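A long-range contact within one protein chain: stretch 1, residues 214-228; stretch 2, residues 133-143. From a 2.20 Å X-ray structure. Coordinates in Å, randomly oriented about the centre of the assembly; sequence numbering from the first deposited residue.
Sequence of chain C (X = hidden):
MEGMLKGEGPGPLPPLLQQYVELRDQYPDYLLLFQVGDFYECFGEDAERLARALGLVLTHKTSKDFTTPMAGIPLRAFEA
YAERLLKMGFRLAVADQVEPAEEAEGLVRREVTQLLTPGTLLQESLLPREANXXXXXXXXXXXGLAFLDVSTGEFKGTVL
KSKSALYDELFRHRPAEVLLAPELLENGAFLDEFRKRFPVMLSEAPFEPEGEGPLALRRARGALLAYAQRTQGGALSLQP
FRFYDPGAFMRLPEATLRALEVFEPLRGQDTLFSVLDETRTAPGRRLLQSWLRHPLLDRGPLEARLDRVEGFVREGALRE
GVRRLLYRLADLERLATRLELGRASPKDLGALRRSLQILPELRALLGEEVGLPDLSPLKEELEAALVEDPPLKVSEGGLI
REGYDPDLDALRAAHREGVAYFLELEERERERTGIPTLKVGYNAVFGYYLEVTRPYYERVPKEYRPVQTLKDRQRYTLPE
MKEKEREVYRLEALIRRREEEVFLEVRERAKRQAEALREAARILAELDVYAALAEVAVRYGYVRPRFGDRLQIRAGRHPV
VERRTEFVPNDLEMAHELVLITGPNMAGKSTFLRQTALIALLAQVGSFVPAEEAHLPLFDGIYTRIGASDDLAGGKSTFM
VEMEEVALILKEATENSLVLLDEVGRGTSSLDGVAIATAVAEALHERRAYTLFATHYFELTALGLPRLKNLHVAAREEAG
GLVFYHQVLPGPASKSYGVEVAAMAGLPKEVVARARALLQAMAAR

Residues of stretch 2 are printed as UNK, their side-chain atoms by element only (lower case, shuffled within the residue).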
# COMPACT_ATOMS: atom_id res chain seq x y z
N PRO C 214 40.77 -5.27 -9.89
CA PRO C 214 40.60 -5.88 -8.57
C PRO C 214 39.65 -7.07 -8.70
O PRO C 214 38.67 -7.00 -9.45
CB PRO C 214 39.98 -4.75 -7.74
CG PRO C 214 40.48 -3.53 -8.39
CD PRO C 214 40.36 -3.86 -9.86
N LEU C 215 39.94 -8.15 -7.98
CA LEU C 215 39.11 -9.36 -8.02
C LEU C 215 37.65 -9.04 -7.69
O LEU C 215 36.74 -9.37 -8.46
CB LEU C 215 39.63 -10.40 -7.03
CG LEU C 215 39.44 -11.91 -7.29
CD1 LEU C 215 39.06 -12.61 -5.99
CD2 LEU C 215 38.39 -12.15 -8.35
N ALA C 216 37.43 -8.40 -6.55
CA ALA C 216 36.08 -8.06 -6.12
C ALA C 216 35.26 -7.41 -7.23
O ALA C 216 34.10 -7.76 -7.44
CB ALA C 216 36.12 -7.13 -4.90
N LEU C 217 35.87 -6.47 -7.95
CA LEU C 217 35.17 -5.77 -9.03
C LEU C 217 34.94 -6.66 -10.25
O LEU C 217 33.87 -6.62 -10.85
CB LEU C 217 35.95 -4.51 -9.45
CG LEU C 217 35.21 -3.55 -10.38
CD1 LEU C 217 33.90 -3.12 -9.73
CD2 LEU C 217 36.07 -2.32 -10.66
N ARG C 218 35.94 -7.46 -10.60
CA ARG C 218 35.81 -8.37 -11.73
C ARG C 218 34.69 -9.36 -11.48
O ARG C 218 34.00 -9.79 -12.40
CB ARG C 218 37.11 -9.15 -11.95
CG ARG C 218 38.24 -8.35 -12.56
CD ARG C 218 39.30 -9.29 -13.10
NE ARG C 218 39.86 -10.15 -12.06
CZ ARG C 218 40.13 -11.44 -12.22
NH1 ARG C 218 39.88 -12.04 -13.38
NH2 ARG C 218 40.66 -12.14 -11.23
N ARG C 219 34.50 -9.73 -10.22
CA ARG C 219 33.46 -10.68 -9.88
C ARG C 219 32.07 -10.04 -9.96
O ARG C 219 31.15 -10.61 -10.56
CB ARG C 219 33.70 -11.26 -8.48
CG ARG C 219 35.05 -11.96 -8.37
CD ARG C 219 35.24 -12.53 -6.98
NE ARG C 219 34.29 -13.59 -6.71
CZ ARG C 219 33.61 -13.71 -5.58
NH1 ARG C 219 33.79 -12.83 -4.60
NH2 ARG C 219 32.74 -14.71 -5.42
N ALA C 220 31.92 -8.86 -9.37
CA ALA C 220 30.64 -8.16 -9.39
C ALA C 220 30.24 -7.89 -10.84
O ALA C 220 29.09 -8.13 -11.22
CB ALA C 220 30.74 -6.85 -8.62
N ARG C 221 31.19 -7.42 -11.64
CA ARG C 221 30.96 -7.12 -13.04
C ARG C 221 30.53 -8.40 -13.76
O ARG C 221 29.59 -8.40 -14.57
CB ARG C 221 32.24 -6.54 -13.64
CG ARG C 221 32.13 -5.96 -15.04
CD ARG C 221 33.32 -5.04 -15.33
NE ARG C 221 34.57 -5.78 -15.29
CZ ARG C 221 35.74 -5.27 -14.94
NH1 ARG C 221 35.85 -4.00 -14.58
NH2 ARG C 221 36.83 -6.03 -14.94
N GLY C 222 31.21 -9.50 -13.46
CA GLY C 222 30.87 -10.77 -14.08
C GLY C 222 29.43 -11.13 -13.77
O GLY C 222 28.68 -11.58 -14.65
N ALA C 223 29.05 -10.90 -12.52
CA ALA C 223 27.69 -11.19 -12.09
C ALA C 223 26.68 -10.37 -12.88
O ALA C 223 25.68 -10.91 -13.36
CB ALA C 223 27.54 -10.90 -10.60
N LEU C 224 26.94 -9.08 -13.03
CA LEU C 224 26.02 -8.20 -13.77
C LEU C 224 25.84 -8.67 -15.21
O LEU C 224 24.72 -8.77 -15.70
CB LEU C 224 26.54 -6.76 -13.76
CG LEU C 224 26.51 -6.00 -12.43
CD1 LEU C 224 27.21 -4.66 -12.60
CD2 LEU C 224 25.06 -5.78 -11.97
N LEU C 225 26.96 -8.98 -15.87
CA LEU C 225 26.93 -9.44 -17.25
C LEU C 225 26.27 -10.80 -17.45
O LEU C 225 25.52 -11.00 -18.41
CB LEU C 225 28.35 -9.46 -17.83
CG LEU C 225 28.98 -8.08 -18.07
CD1 LEU C 225 30.44 -8.23 -18.46
CD2 LEU C 225 28.20 -7.35 -19.16
N ALA C 226 26.52 -11.73 -16.54
CA ALA C 226 25.92 -13.06 -16.65
C ALA C 226 24.42 -12.96 -16.44
O ALA C 226 23.63 -13.55 -17.18
CB ALA C 226 26.53 -14.01 -15.63
N TYR C 227 24.02 -12.19 -15.43
CA TYR C 227 22.60 -12.03 -15.12
C TYR C 227 21.83 -11.28 -16.22
O TYR C 227 20.81 -11.77 -16.70
CB TYR C 227 22.45 -11.30 -13.78
CG TYR C 227 21.07 -11.40 -13.18
CD1 TYR C 227 20.63 -12.60 -12.60
CD2 TYR C 227 20.19 -10.32 -13.20
CE1 TYR C 227 19.35 -12.71 -12.07
CE2 TYR C 227 18.90 -10.42 -12.67
CZ TYR C 227 18.49 -11.62 -12.11
OH TYR C 227 17.22 -11.73 -11.60
N ALA C 228 22.31 -10.11 -16.62
CA ALA C 228 21.62 -9.31 -17.63
C ALA C 228 21.59 -9.93 -19.03
O ALA C 228 20.62 -9.76 -19.75
CB ALA C 228 22.24 -7.91 -17.70
N UNK C 133 18.90 0.68 -11.94
CA UNK C 133 20.11 -0.11 -11.75
C UNK C 133 19.99 -1.52 -11.20
O UNK C 133 19.22 -1.79 -10.27
c UNK C 133 22.70 4.39 -12.15
c UNK C 133 23.01 3.23 -12.85
c UNK C 133 21.64 1.94 -11.32
c UNK C 133 21.87 4.35 -11.05
o UNK C 133 23.23 5.59 -12.57
c UNK C 133 22.48 2.01 -12.43
c UNK C 133 21.10 0.61 -10.83
c UNK C 133 21.34 3.13 -10.64
N UNK C 134 20.78 -2.41 -11.79
CA UNK C 134 20.94 -3.78 -11.32
C UNK C 134 22.29 -3.56 -10.63
O UNK C 134 23.19 -2.99 -11.22
c UNK C 134 21.58 -6.19 -12.03
c UNK C 134 20.54 -6.82 -11.13
c UNK C 134 21.82 -7.06 -13.25
c UNK C 134 21.12 -4.78 -12.46
N UNK C 135 22.41 -3.98 -9.38
CA UNK C 135 23.66 -3.82 -8.66
C UNK C 135 24.23 -5.18 -8.26
O UNK C 135 23.48 -6.14 -8.07
c UNK C 135 23.44 -2.94 -7.43
N UNK C 136 25.55 -5.24 -8.13
CA UNK C 136 26.23 -6.47 -7.72
C UNK C 136 27.32 -6.13 -6.70
O UNK C 136 28.11 -5.21 -6.91
c UNK C 136 26.85 -7.17 -8.93
N UNK C 137 27.34 -6.89 -5.61
CA UNK C 137 28.28 -6.73 -4.51
C UNK C 137 29.07 -8.03 -4.29
O UNK C 137 28.49 -9.11 -4.19
c UNK C 137 26.85 -5.02 -3.29
c UNK C 137 25.88 -4.72 -2.16
c UNK C 137 27.54 -6.39 -3.19
c UNK C 137 28.51 -6.43 -2.02
N UNK C 138 30.39 -7.91 -4.20
CA UNK C 138 31.25 -9.07 -3.97
C UNK C 138 32.46 -8.68 -3.13
O UNK C 138 32.69 -7.50 -2.87
c UNK C 138 31.70 -9.65 -5.31
N UNK C 139 33.23 -9.68 -2.71
CA UNK C 139 34.42 -9.45 -1.91
C UNK C 139 35.65 -9.95 -2.65
O UNK C 139 35.53 -10.63 -3.65
o UNK C 139 34.29 -11.59 -0.78
c UNK C 139 34.35 -10.17 -0.56
c UNK C 139 33.13 -9.72 0.22
N UNK C 140 36.83 -9.61 -2.14
CA UNK C 140 38.04 -10.04 -2.81
C UNK C 140 39.00 -8.88 -2.96
O UNK C 140 39.11 -8.30 -4.04
N UNK C 141 39.68 -8.56 -1.86
CA UNK C 141 40.62 -7.46 -1.81
C UNK C 141 39.82 -6.16 -1.74
O UNK C 141 40.08 -5.21 -2.48
o UNK C 141 42.56 -9.24 -4.27
o UNK C 141 42.93 -9.12 -2.09
c UNK C 141 41.54 -7.45 -3.04
c UNK C 141 42.40 -8.69 -3.14
N UNK C 142 38.83 -6.15 -0.84
CA UNK C 142 37.97 -4.99 -0.67
C UNK C 142 36.53 -5.31 -1.06
O UNK C 142 36.22 -6.45 -1.44
N UNK C 143 35.64 -4.32 -0.95
CA UNK C 143 34.25 -4.54 -1.33
C UNK C 143 34.01 -4.05 -2.76
O UNK C 143 34.10 -2.85 -3.04
c UNK C 143 31.19 -7.15 3.31
c UNK C 143 33.32 -4.32 1.04
c UNK C 143 32.47 -5.33 1.61
c UNK C 143 34.14 -3.91 2.05
c UNK C 143 30.80 -7.04 1.96
n UNK C 143 33.85 -4.59 3.21
c UNK C 143 31.44 -6.13 1.10
c UNK C 143 33.30 -3.81 -0.38
c UNK C 143 32.83 -5.47 2.97
c UNK C 143 32.20 -6.38 3.83
O HOH W 1 42.64 -7.97 -6.47

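Position 133 carries one carbon leading into a six-carbon ring that bears a single oxygen, which identifies tyrosine. The side chain of Y133 is out of reach of stretch 1 and takes no part in the contact.

Position 134 has four side-chain carbons, forked at the second; they point toward the helix and pack on the side chains of L224 and Y227. This is leucine rather than isoleucine. L134 CG lies 3.5 Å from L224 CD2, and L134 CD2 lies 3.6 Å from Y227 CD2. The side chain of L224 leaves the helix sideways, but its end reaches back to the strand, where L224 CD2 also comes within 3.4 Å of the carbonyl O of L134.

Position 135 shows one carbon, an alanine, and the CA-to-CB bond of A135 points away from the helix. Position 136 also has a single carbon, but this one points toward it. CB of 136 sits among three helix residues, 3.3 Å from A220 O, 3.7 Å from L224 CG and 4.1 Å from A223 CB; the residue is A136. Its CA is 5.0 Å from the CA of A220, a spacing that small side chains on both sides permit.

Position 137 has four carbons, forked at the first with one arm two carbons long, which defines isoleucine; I137 faces away. At 138 a lone carbon again points toward the helix, with CB of 138 3.7 Å from A216 O and 4.4 Å from A220 CB, giving A138. The alternation from 134 to 138 is that of an extended strand, with every second side chain directed at the helix.

Position 139 bears one carbon carrying an oxygen and a carbon: threonine. The T139 side chain starts away from stretch 1, and its main contribution is the backbone O, which accepts a hydrogen bond from R219 NH1 at 3.0 Å, near the plane of the guanidinium and at its edge.

Position 140 has no side-chain atoms and is glycine. Phi/psi of 132/78 would jam a CB against the preceding carbonyl O, and an ideal CB would also fall 3.0 Å from L215 CD1. G140 O accepts a hydrogen bond from A216 N, 3.0 Å away with an angle of 146° at the hydrogen.

Position 141 has two carbons, the second carrying two oxygens, one of which is linked through a water to L215: aspartate. D141 OD2 receives a hydrogen bond from that water, at 2.5 Å from the water O, and the same water O accepts one from L215 N at 3.1 Å. Position 142 lacks a side chain and is glycine, with phi/psi of 115/-180; G142 O is 3.5 Å from A216 CB. Position 143 carries one carbon and fused five- and six-membered rings with one nitrogen, hence tryptophan, and W143 points away.

The contact pairs a helix with a strand at 146° between their N-to-C directions, burying 644 Å². Alanines line the close approach of the two axes, leucine packing extends the apolar surface, and near the helix N-terminus L215 N and A216 N, lacking intrahelical acceptors, are satisfied by water and G140 O.

Stretch 2 (133-143) YLAAIATGDGW
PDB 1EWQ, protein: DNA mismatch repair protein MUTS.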